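Local atomic coordinates of OBCA, Oxalate Biosynthetic Component A (Burkholderia glumae, PDB entry 4NNB), a protein that belongs to a family of TIM-barrel enzymes, carries a separate N-terminal domain beside the barrel, and holds a magnesium ion and an oxaloacetate ion in this model. Residues A[53-64]-A[181-192]; A[265-273]-A[516-525]. All blocks are in the same frame, centred on the assembly; numbering follows the deposited sequence.

Contact 1 (A[53-64]-A[181-192]); sequences GWEVVPAGGRLL and AGWIACAAGYWQ
Trp54 and Trp183 share the same first torsion, with CG anti to the carbonyl carbon (chi1 -71° and -68°), which lays each indole back across the opposing chain. There, each six-membered ring receives a CB over one face in a CH-pi contact: Gln192 CB lies 3.5 Å from the ring centroid of Trp54, and Leu64 CB 3.5 Å from that of Trp183. Between these ends run two short antiparallel ladders, 55-57 with 189-191 and 62-64 with 184-185. They belong to two different three-stranded sheets, and their register shifts by one residue across the intervening loops. Both segments enter by a similar route, because Gly53 and Gly182 each end a helix in a Schellman motif just before the tryptophan. In the first ladder the Val57 N to Gly189 O bond, 2.8 Å long, is nearly straight. On the face with Val57, the Glu55 and Trp191 side chains run side by side; OE1 of Glu55 lies in the ring plane at its edge, 3.3 Å from CZ3 of Trp191, with the carboxylate turned 88° to the indole. Tyr138 takes the indole N-H of Trp191. The loop gap is bridged by a water that donates to Pro58 O and Ala187 O and accepts from Gly61 N. Beyond it, Cys186 SG packs 3.4 Å from Leu63 CB. The guanidinium of Arg62, with Ala185 CB over one face, reaches back along its own chain through NH1, while its NE forms a salt bridge with Glu179. Gly61 O is therefore gripped from opposite faces of its carbonyl plane, by Cys186 N at 2.9 Å and by Arg62 NH1 at 2.9 Å.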
loop_
_atom_site.group_PDB
_atom_site.type_symbol
_atom_site.label_atom_id
_atom_site.label_comp_id
_atom_site.label_asym_id
_atom_site.label_seq_id
_atom_site.Cartn_x
_atom_site.Cartn_y
_atom_site.Cartn_z
ATOM N N GLY A 53 1.955 15.413 -7.754
ATOM C CA GLY A 53 0.669 15.199 -7.109
ATOM C C GLY A 53 -0.025 16.419 -6.518
ATOM O O GLY A 53 -1.153 16.305 -6.033
ATOM N N TRP A 54 0.637 17.575 -6.542
ATOM C CA TRP A 54 0.015 18.814 -6.086
ATOM C C TRP A 54 -1.169 19.113 -6.982
ATOM O O TRP A 54 -1.152 18.781 -8.166
ATOM C CB TRP A 54 1.012 19.977 -6.118
ATOM C CG TRP A 54 2.075 19.882 -5.068
ATOM C CD1 TRP A 54 3.108 18.999 -5.029
ATOM C CD2 TRP A 54 2.205 20.707 -3.902
ATOM N NE1 TRP A 54 3.876 19.218 -3.908
ATOM C CE2 TRP A 54 3.346 20.262 -3.202
ATOM C CE3 TRP A 54 1.476 21.780 -3.387
ATOM C CZ2 TRP A 54 3.765 20.851 -2.007
ATOM C CZ3 TRP A 54 1.894 22.364 -2.213
ATOM C CH2 TRP A 54 3.026 21.898 -1.531
ATOM N N GLU A 55 -2.202 19.725 -6.415
ATOM C CA GLU A 55 -3.410 20.028 -7.169
ATOM C C GLU A 55 -3.775 21.515 -7.044
ATOM O O GLU A 55 -3.543 22.138 -6.004
ATOM C CB GLU A 55 -4.561 19.110 -6.721
ATOM C CG GLU A 55 -5.779 19.814 -6.118
ATOM C CD GLU A 55 -6.818 18.829 -5.579
ATOM O OE1 GLU A 55 -7.766 19.268 -4.889
ATOM O OE2 GLU A 55 -6.684 17.615 -5.852
ATOM N N VAL A 56 -4.315 22.088 -8.117
ATOM C CA VAL A 56 -4.725 23.491 -8.108
ATOM C C VAL A 56 -5.979 23.683 -7.258
ATOM O O VAL A 56 -6.948 22.938 -7.401
ATOM C CB VAL A 56 -4.986 24.017 -9.546
ATOM C CG1 VAL A 56 -5.713 25.348 -9.506
ATOM C CG2 VAL A 56 -3.675 24.151 -10.309
ATOM N N VAL A 57 -5.959 24.675 -6.368
ATOM C CA VAL A 57 -7.135 24.984 -5.553
ATOM C C VAL A 57 -7.498 26.469 -5.583
ATOM O O VAL A 57 -6.621 27.332 -5.669
ATOM C CB VAL A 57 -6.949 24.535 -4.078
ATOM C CG1 VAL A 57 -7.006 23.018 -3.968
ATOM C CG2 VAL A 57 -5.646 25.085 -3.512
ATOM N N PRO A 58 -8.801 26.770 -5.521
ATOM C CA PRO A 58 -9.275 28.157 -5.415
ATOM C C PRO A 58 -9.076 28.706 -4.008
ATOM O O PRO A 58 -8.542 28.013 -3.142
ATOM C CB PRO A 58 -10.774 28.032 -5.708
ATOM C CG PRO A 58 -11.120 26.636 -5.305
ATOM C CD PRO A 58 -9.912 25.812 -5.668
ATOM N N ALA A 59 -9.504 29.941 -3.778
ATOM C CA ALA A 59 -9.434 30.523 -2.444
ATOM C C ALA A 59 -10.436 29.841 -1.518
ATOM O O ALA A 59 -11.362 29.179 -1.980
ATOM C CB ALA A 59 -9.689 32.021 -2.497
ATOM N N GLY A 60 -10.236 29.994 -0.211
ATOM C CA GLY A 60 -11.176 29.470 0.765
ATOM C C GLY A 60 -10.649 28.351 1.653
ATOM O O GLY A 60 -11.380 27.834 2.501
ATOM N N GLY A 61 -9.389 27.973 1.466
ATOM C CA GLY A 61 -8.784 26.931 2.284
ATOM C C GLY A 61 -8.438 27.481 3.654
ATOM O O GLY A 61 -8.569 28.685 3.883
ATOM N N ARG A 62 -8.024 26.605 4.572
ATOM C CA ARG A 62 -7.470 27.048 5.847
ATOM C C ARG A 62 -6.076 26.454 6.044
ATOM O O ARG A 62 -5.817 25.299 5.670
ATOM C CB ARG A 62 -8.381 26.683 7.029
ATOM C CG ARG A 62 -9.758 27.345 7.030
ATOM C CD ARG A 62 -9.673 28.848 7.304
ATOM N NE ARG A 62 -10.989 29.484 7.282
ATOM C CZ ARG A 62 -11.643 29.839 6.177
ATOM N NH1 ARG A 62 -11.121 29.619 4.972
ATOM N NH2 ARG A 62 -12.831 30.419 6.275
ATOM N N LEU A 63 -5.182 27.255 6.619
ATOM C CA LEU A 63 -3.803 26.833 6.849
ATOM C C LEU A 63 -3.459 27.007 8.311
ATOM O O LEU A 63 -3.675 28.082 8.881
ATOM C CB LEU A 63 -2.829 27.656 5.993
ATOM C CG LEU A 63 -1.324 27.486 6.268
ATOM C CD1 LEU A 63 -0.830 26.109 5.831
ATOM C CD2 LEU A 63 -0.505 28.579 5.583
ATOM N N LEU A 64 -2.963 25.939 8.927
ATOM C CA LEU A 64 -2.409 26.019 10.267
ATOM C C LEU A 64 -0.889 25.985 10.135
ATOM O O LEU A 64 -0.313 24.975 9.702
ATOM C CB LEU A 64 -2.899 24.847 11.141
ATOM C CG LEU A 64 -2.398 24.871 12.594
ATOM C CD1 LEU A 64 -2.810 26.190 13.276
ATOM C CD2 LEU A 64 -2.880 23.647 13.397
ATOM N N ALA A 181 -8.220 28.679 16.836
ATOM C CA ALA A 181 -7.064 27.822 17.087
ATOM C C ALA A 181 -5.900 28.155 16.149
ATOM O O ALA A 181 -4.804 27.615 16.296
ATOM C CB ALA A 181 -7.452 26.349 16.967
ATOM N N GLY A 182 -6.135 29.029 15.175
ATOM C CA GLY A 182 -5.053 29.475 14.313
ATOM C C GLY A 182 -5.168 29.084 12.856
ATOM O O GLY A 182 -4.299 29.435 12.053
ATOM N N TRP A 183 -6.223 28.360 12.496
ATOM C CA TRP A 183 -6.441 28.044 11.088
ATOM C C TRP A 183 -6.795 29.331 10.342
ATOM O O TRP A 183 -7.783 29.996 10.669
ATOM C CB TRP A 183 -7.533 26.983 10.912
ATOM C CG TRP A 183 -7.121 25.623 11.423
ATOM C CD1 TRP A 183 -7.262 25.140 12.693
ATOM C CD2 TRP A 183 -6.499 24.577 10.663
ATOM N NE1 TRP A 183 -6.766 23.858 12.765
ATOM C CE2 TRP A 183 -6.290 23.494 11.532
ATOM C CE3 TRP A 183 -6.099 24.458 9.329
ATOM C CZ2 TRP A 183 -5.687 22.300 11.106
ATOM C CZ3 TRP A 183 -5.499 23.277 8.910
ATOM C CH2 TRP A 183 -5.302 22.218 9.792
ATOM N N ILE A 184 -5.988 29.685 9.347
ATOM C CA ILE A 184 -6.148 30.975 8.669
ATOM C C ILE A 184 -6.624 30.800 7.229
ATOM O O ILE A 184 -6.169 29.902 6.511
ATOM C CB ILE A 184 -4.835 31.800 8.722
ATOM C CG1 ILE A 184 -4.495 32.142 10.173
ATOM C CG2 ILE A 184 -4.948 33.079 7.922
ATOM C CD1 ILE A 184 -3.422 33.205 10.309
ATOM N N ALA A 185 -7.555 31.658 6.824
ATOM C CA ALA A 185 -8.088 31.683 5.461
ATOM C C ALA A 185 -6.990 31.845 4.406
ATOM O O ALA A 185 -6.071 32.645 4.575
ATOM C CB ALA A 185 -9.119 32.800 5.329
ATOM N N CYS A 186 -7.096 31.096 3.312
ATOM C CA CYS A 186 -6.067 31.120 2.282
ATOM C C CYS A 186 -6.561 31.663 0.944
ATOM O O CYS A 186 -7.734 31.530 0.593
ATOM C CB CYS A 186 -5.496 29.719 2.064
ATOM S SG CYS A 186 -4.463 29.132 3.408
ATOM N N ALA A 187 -5.641 32.256 0.190
ATOM C CA ALA A 187 -5.905 32.618 -1.199
ATOM C C ALA A 187 -5.793 31.382 -2.099
ATOM O O ALA A 187 -5.673 30.251 -1.618
ATOM C CB ALA A 187 -4.951 33.703 -1.654
ATOM N N ALA A 188 -5.835 31.596 -3.409
ATOM C CA ALA A 188 -5.786 30.485 -4.352
ATOM C C ALA A 188 -4.376 29.928 -4.415
ATOM O O ALA A 188 -3.424 30.590 -3.999
ATOM C CB ALA A 188 -6.240 30.936 -5.723
ATOM N N GLY A 189 -4.227 28.712 -4.922
ATOM C CA GLY A 189 -2.892 28.161 -5.065
ATOM C C GLY A 189 -2.783 26.670 -5.320
ATOM O O GLY A 189 -3.584 26.076 -6.050
ATOM N N TYR A 190 -1.770 26.065 -4.707
ATOM C CA TYR A 190 -1.458 24.666 -4.946
ATOM C C TYR A 190 -1.393 23.919 -3.621
ATOM O O TYR A 190 -0.799 24.398 -2.660
ATOM C CB TYR A 190 -0.137 24.534 -5.720
ATOM C CG TYR A 190 -0.127 25.285 -7.039
ATOM C CD1 TYR A 190 0.176 26.641 -7.089
ATOM C CD2 TYR A 190 -0.429 24.639 -8.230
ATOM C CE1 TYR A 190 0.176 27.330 -8.292
ATOM C CE2 TYR A 190 -0.429 25.319 -9.433
ATOM C CZ TYR A 190 -0.125 26.662 -9.457
ATOM O OH TYR A 190 -0.126 27.337 -10.660
ATOM N N TRP A 191 -2.003 22.740 -3.595
ATOM C CA TRP A 191 -2.144 21.947 -2.380
ATOM C C TRP A 191 -1.568 20.560 -2.586
ATOM O O TRP A 191 -1.799 19.926 -3.618
ATOM C CB TRP A 191 -3.631 21.850 -2.009
ATOM C CG TRP A 191 -3.994 20.816 -0.976
ATOM C CD1 TRP A 191 -3.369 20.584 0.217
ATOM C CD2 TRP A 191 -5.095 19.904 -1.037
ATOM N NE1 TRP A 191 -4.011 19.569 0.896
ATOM C CE2 TRP A 191 -5.077 19.140 0.148
ATOM C CE3 TRP A 191 -6.092 19.652 -1.982
ATOM C CZ2 TRP A 191 -6.020 18.143 0.413
ATOM C CZ3 TRP A 191 -7.025 18.660 -1.721
ATOM C CH2 TRP A 191 -6.981 17.917 -0.534
ATOM N N GLN A 192 -0.806 20.094 -1.607
ATOM C CA GLN A 192 -0.364 18.708 -1.601
ATOM C C GLN A 192 -1.318 17.905 -0.728
ATOM O O GLN A 192 -1.232 17.936 0.499
ATOM C CB GLN A 192 1.068 18.592 -1.081
ATOM C CG GLN A 192 1.577 17.152 -0.963
ATOM C CD GLN A 192 1.364 16.351 -2.234
ATOM O OE1 GLN A 192 0.328 15.706 -2.409
ATOM N NE2 GLN A 192 2.352 16.384 -3.128
HETATM O O HOH W 1 -7.073 28.190 -0.698
#

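Contact 2 (A[265-273]-A[516-525]); sequences VKKREPAAI and AAQVRDMFGL
Ala516, in the first turn of helix 516-523, sets its CB 3.6 Å from Ala271 O, against the type I turn that runs from Glu269 to Ala272. One turn on, Val519 offers CG1 to the tip of Ile273, 3.7 Å from its CD1; the same methyl of Val519 also covers one face of the Phe523 ring. Arg520 carries most of the polar contact. Its aliphatic part slides past Ile273 in the opposite direction, Arg520 CG lying 3.5 Å from Ile273 CD1, and the bend at chi3 (68°) then swings the guanidinium round to the turn. Arg520 NH1 donates to Ala271 O over 3.1 Å (N-H...O angle 158°); the oxygen lies near the guanidinium plane, although the donor stands 75° out of the carbonyl plane. The setting is the TIM barrel: strand 222-229, helix 255-268 and the parallel strand 273-276 form a beta-alpha-beta unit, and helix 516-523 packs against the turn that leads into its second strand. Lys266, reaching from helix 255-268, comes to Arg520 from the opposite direction, its NZ 3.6 Å from Arg520 NH1. The carboxylate of Glu307 makes salt bridges to both and so probably draws the two cations together, and Lys266 NZ also donates, in the carbonyl plane, to Ala272 O at 3.1 Å. Gly524, with positive phi, makes a Schellman motif after Phe523. This reversal turns Leu525 back toward Ile273, whose side chain it crosses at about a right angle, with CD1 of Leu525 4.0 Å from CG2 of Ile273.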
loop_
_atom_site.group_PDB
_atom_site.type_symbol
_atom_site.label_atom_id
_atom_site.label_comp_id
_atom_site.label_asym_id
_atom_site.label_seq_id
_atom_site.Cartn_x
_atom_site.Cartn_y
_atom_site.Cartn_z
ATOM N N VAL A 265 18.613 -6.630 7.434
ATOM C CA VAL A 265 17.513 -7.368 8.054
ATOM C C VAL A 265 18.019 -8.618 8.758
ATOM O O VAL A 265 17.698 -8.864 9.926
ATOM C CB VAL A 265 16.427 -7.760 7.010
ATOM C CG1 VAL A 265 15.448 -8.762 7.595
ATOM C CG2 VAL A 265 15.689 -6.528 6.555
ATOM N N LYS A 266 18.818 -9.403 8.042
ATOM C CA LYS A 266 19.290 -10.682 8.559
ATOM C C LYS A 266 20.205 -10.554 9.778
ATOM O O LYS A 266 20.266 -11.457 10.611
ATOM C CB LYS A 266 19.991 -11.472 7.452
ATOM C CG LYS A 266 19.043 -11.988 6.367
ATOM C CD LYS A 266 18.249 -13.176 6.856
ATOM C CE LYS A 266 17.371 -13.726 5.746
ATOM N NZ LYS A 266 17.159 -15.156 5.994
ATOM N N LYS A 267 20.908 -9.437 9.897
ATOM C CA LYS A 267 21.745 -9.244 11.080
ATOM C C LYS A 267 20.885 -9.148 12.344
ATOM O O LYS A 267 21.273 -9.623 13.409
ATOM C CB LYS A 267 22.626 -8.001 10.936
ATOM C CG LYS A 267 23.521 -7.761 12.154
ATOM C CD LYS A 267 24.686 -6.839 11.836
ATOM C CE LYS A 267 25.620 -6.705 13.042
ATOM N NZ LYS A 267 26.927 -6.094 12.666
ATOM N N ARG A 268 19.701 -8.562 12.215
ATOM C CA ARG A 268 18.850 -8.355 13.376
ATOM C C ARG A 268 17.852 -9.491 13.564
ATOM O O ARG A 268 17.590 -9.919 14.692
ATOM C CB ARG A 268 18.156 -6.991 13.287
ATOM C CG ARG A 268 19.158 -5.842 13.184
ATOM C CD ARG A 268 18.481 -4.486 13.024
ATOM N NE ARG A 268 17.494 -4.217 14.076
ATOM C CZ ARG A 268 16.593 -3.232 14.042
ATOM N NH1 ARG A 268 16.533 -2.404 13.011
ATOM N NH2 ARG A 268 15.743 -3.074 15.046
ATOM N N GLU A 269 17.307 -9.989 12.461
ATOM C CA GLU A 269 16.397 -11.122 12.514
ATOM C C GLU A 269 16.796 -12.135 11.453
ATOM O O GLU A 269 16.315 -12.067 10.317
ATOM C CB GLU A 269 14.956 -10.665 12.269
ATOM C CG GLU A 269 14.333 -9.865 13.408
ATOM C CD GLU A 269 13.888 -10.737 14.574
ATOM O OE1 GLU A 269 13.840 -11.979 14.423
ATOM O OE2 GLU A 269 13.562 -10.172 15.636
ATOM N N PRO A 270 17.679 -13.078 11.811
ATOM C CA PRO A 270 18.158 -14.057 10.822
ATOM C C PRO A 270 17.082 -15.030 10.358
ATOM O O PRO A 270 17.271 -15.706 9.344
ATOM C CB PRO A 270 19.264 -14.812 11.570
ATOM C CG PRO A 270 19.048 -14.514 13.026
ATOM C CD PRO A 270 18.430 -13.149 13.080
ATOM N N ALA A 271 15.970 -15.102 11.084
ATOM C CA ALA A 271 14.860 -15.966 10.682
ATOM C C ALA A 271 13.976 -15.329 9.610
ATOM O O ALA A 271 13.088 -15.993 9.077
ATOM C CB ALA A 271 14.002 -16.309 11.880
ATOM N N ALA A 272 14.184 -14.042 9.345
ATOM C CA ALA A 272 13.301 -13.299 8.441
ATOM C C ALA A 272 13.148 -14.021 7.121
ATOM O O ALA A 272 14.139 -14.447 6.509
ATOM C CB ALA A 272 13.823 -11.911 8.202
ATOM N N ILE A 273 11.900 -14.166 6.690
ATOM C CA ILE A 273 11.609 -14.737 5.380
ATOM C C ILE A 273 11.295 -13.603 4.421
ATOM O O ILE A 273 10.234 -12.973 4.505
ATOM C CB ILE A 273 10.416 -15.690 5.446
ATOM C CG1 ILE A 273 10.698 -16.796 6.466
ATOM C CG2 ILE A 273 10.132 -16.286 4.058
ATOM C CD1 ILE A 273 9.514 -17.678 6.743
ATOM N N ALA A 516 8.032 -16.857 11.949
ATOM C CA ALA A 516 8.973 -17.007 10.841
ATOM C C ALA A 516 9.713 -18.341 10.912
ATOM O O ALA A 516 9.778 -19.069 9.922
ATOM C CB ALA A 516 9.954 -15.853 10.814
ATOM N N ALA A 517 10.256 -18.669 12.081
ATOM C CA ALA A 517 11.003 -19.916 12.236
ATOM C C ALA A 517 10.143 -21.109 11.861
ATOM O O ALA A 517 10.625 -22.061 11.255
ATOM C CB ALA A 517 11.545 -20.066 13.664
ATOM N N GLN A 518 8.863 -21.053 12.207
ATOM C CA GLN A 518 7.965 -22.160 11.908
ATOM C C GLN A 518 7.619 -22.267 10.423
ATOM O O GLN A 518 7.533 -23.370 9.875
ATOM C CB GLN A 518 6.674 -22.020 12.702
ATOM C CG GLN A 518 6.839 -22.180 14.211
ATOM C CD GLN A 518 5.558 -21.869 14.929
ATOM O OE1 GLN A 518 5.114 -20.715 14.964
ATOM N NE2 GLN A 518 4.929 -22.898 15.485
ATOM N N VAL A 519 7.383 -21.124 9.781
ATOM C CA VAL A 519 7.051 -21.122 8.357
ATOM C C VAL A 519 8.233 -21.660 7.552
ATOM O O VAL A 519 8.035 -22.481 6.653
ATOM C CB VAL A 519 6.581 -19.713 7.858
ATOM C CG1 VAL A 519 6.466 -19.670 6.309
ATOM C CG2 VAL A 519 5.252 -19.355 8.481
ATOM N N ARG A 520 9.448 -21.221 7.890
ATOM C CA ARG A 520 10.663 -21.685 7.221
ATOM C C ARG A 520 10.762 -23.185 7.308
ATOM O O ARG A 520 11.049 -23.865 6.325
ATOM C CB ARG A 520 11.931 -21.160 7.896
ATOM C CG ARG A 520 12.052 -19.682 8.016
ATOM C CD ARG A 520 13.423 -19.329 8.549
ATOM N NE ARG A 520 14.419 -19.665 7.550
ATOM C CZ ARG A 520 14.942 -18.786 6.707
ATOM N NH1 ARG A 520 14.586 -17.507 6.773
ATOM N NH2 ARG A 520 15.837 -19.182 5.815
ATOM N N ASP A 521 10.549 -23.707 8.509
ATOM C CA ASP A 521 10.710 -25.130 8.702
ATOM C C ASP A 521 9.636 -25.914 7.960
ATOM O O ASP A 521 9.936 -26.852 7.222
ATOM C CB ASP A 521 10.700 -25.493 10.179
ATOM C CG ASP A 521 10.873 -26.971 10.386
ATOM O OD1 ASP A 521 12.000 -27.461 10.156
ATOM O OD2 ASP A 521 9.880 -27.644 10.730
ATOM N N MET A 522 8.386 -25.513 8.138
ATOM C CA MET A 522 7.278 -26.249 7.554
ATOM C C MET A 522 7.167 -26.120 6.028
ATOM O O MET A 522 6.623 -27.003 5.371
ATOM C CB MET A 522 5.970 -25.838 8.222
ATOM C CG MET A 522 5.844 -26.343 9.653
ATOM S SD MET A 522 4.879 -25.252 10.730
ATOM C CE MET A 522 3.234 -25.391 10.033
ATOM N N PHE A 523 7.676 -25.036 5.457
ATOM C CA PHE A 523 7.549 -24.853 4.015
ATOM C C PHE A 523 8.831 -25.269 3.292
ATOM O O PHE A 523 8.918 -25.170 2.064
ATOM C CB PHE A 523 7.180 -23.401 3.665
ATOM C CG PHE A 523 5.825 -22.957 4.189
ATOM C CD1 PHE A 523 5.087 -23.752 5.074
ATOM C CD2 PHE A 523 5.294 -21.743 3.792
ATOM C CE1 PHE A 523 3.849 -23.334 5.553
ATOM C CE2 PHE A 523 4.059 -21.324 4.253
ATOM C CZ PHE A 523 3.336 -22.119 5.146
ATOM N N GLY A 524 9.817 -25.733 4.062
ATOM C CA GLY A 524 11.125 -26.090 3.530
ATOM C C GLY A 524 11.857 -24.975 2.791
ATOM O O GLY A 524 12.429 -25.212 1.725
ATOM N N LEU A 525 11.861 -23.768 3.354
ATOM C CA LEU A 525 12.446 -22.604 2.677
ATOM C C LEU A 525 13.914 -22.352 3.049
ATOM O O LEU A 525 14.367 -22.767 4.115
ATOM C CB LEU A 525 11.627 -21.345 2.989
ATOM C CG LEU A 525 10.115 -21.384 2.748
ATOM C CD1 LEU A 525 9.422 -20.159 3.372
ATOM C CD2 LEU A 525 9.803 -21.482 1.255
#

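From the N terminus the chain first lays down strand 5-10 of the barrel sheet, then leaves the barrel for a part of the fold that holds two small antiparallel sheets. Contact 1 closes a loop of 116 intervening residues there, joining the sheet with strand 27-29 to the one with strand 155-159; residues 73-112 of this loop are not modelled. The chain returns to the barrel through helix 205-217 and strand 222-229. Contact 2 opens in the last turn of helix 255-268 and closes 242 residues later, bringing the last modelled helix, 516-523, onto the start of strand 273-276. The loops lie in series, neither nested nor crossed. The nearest atoms of contacts 1 and 2 are about 28 Å apart, and the two contacts lie on opposite sides of the chain's centre.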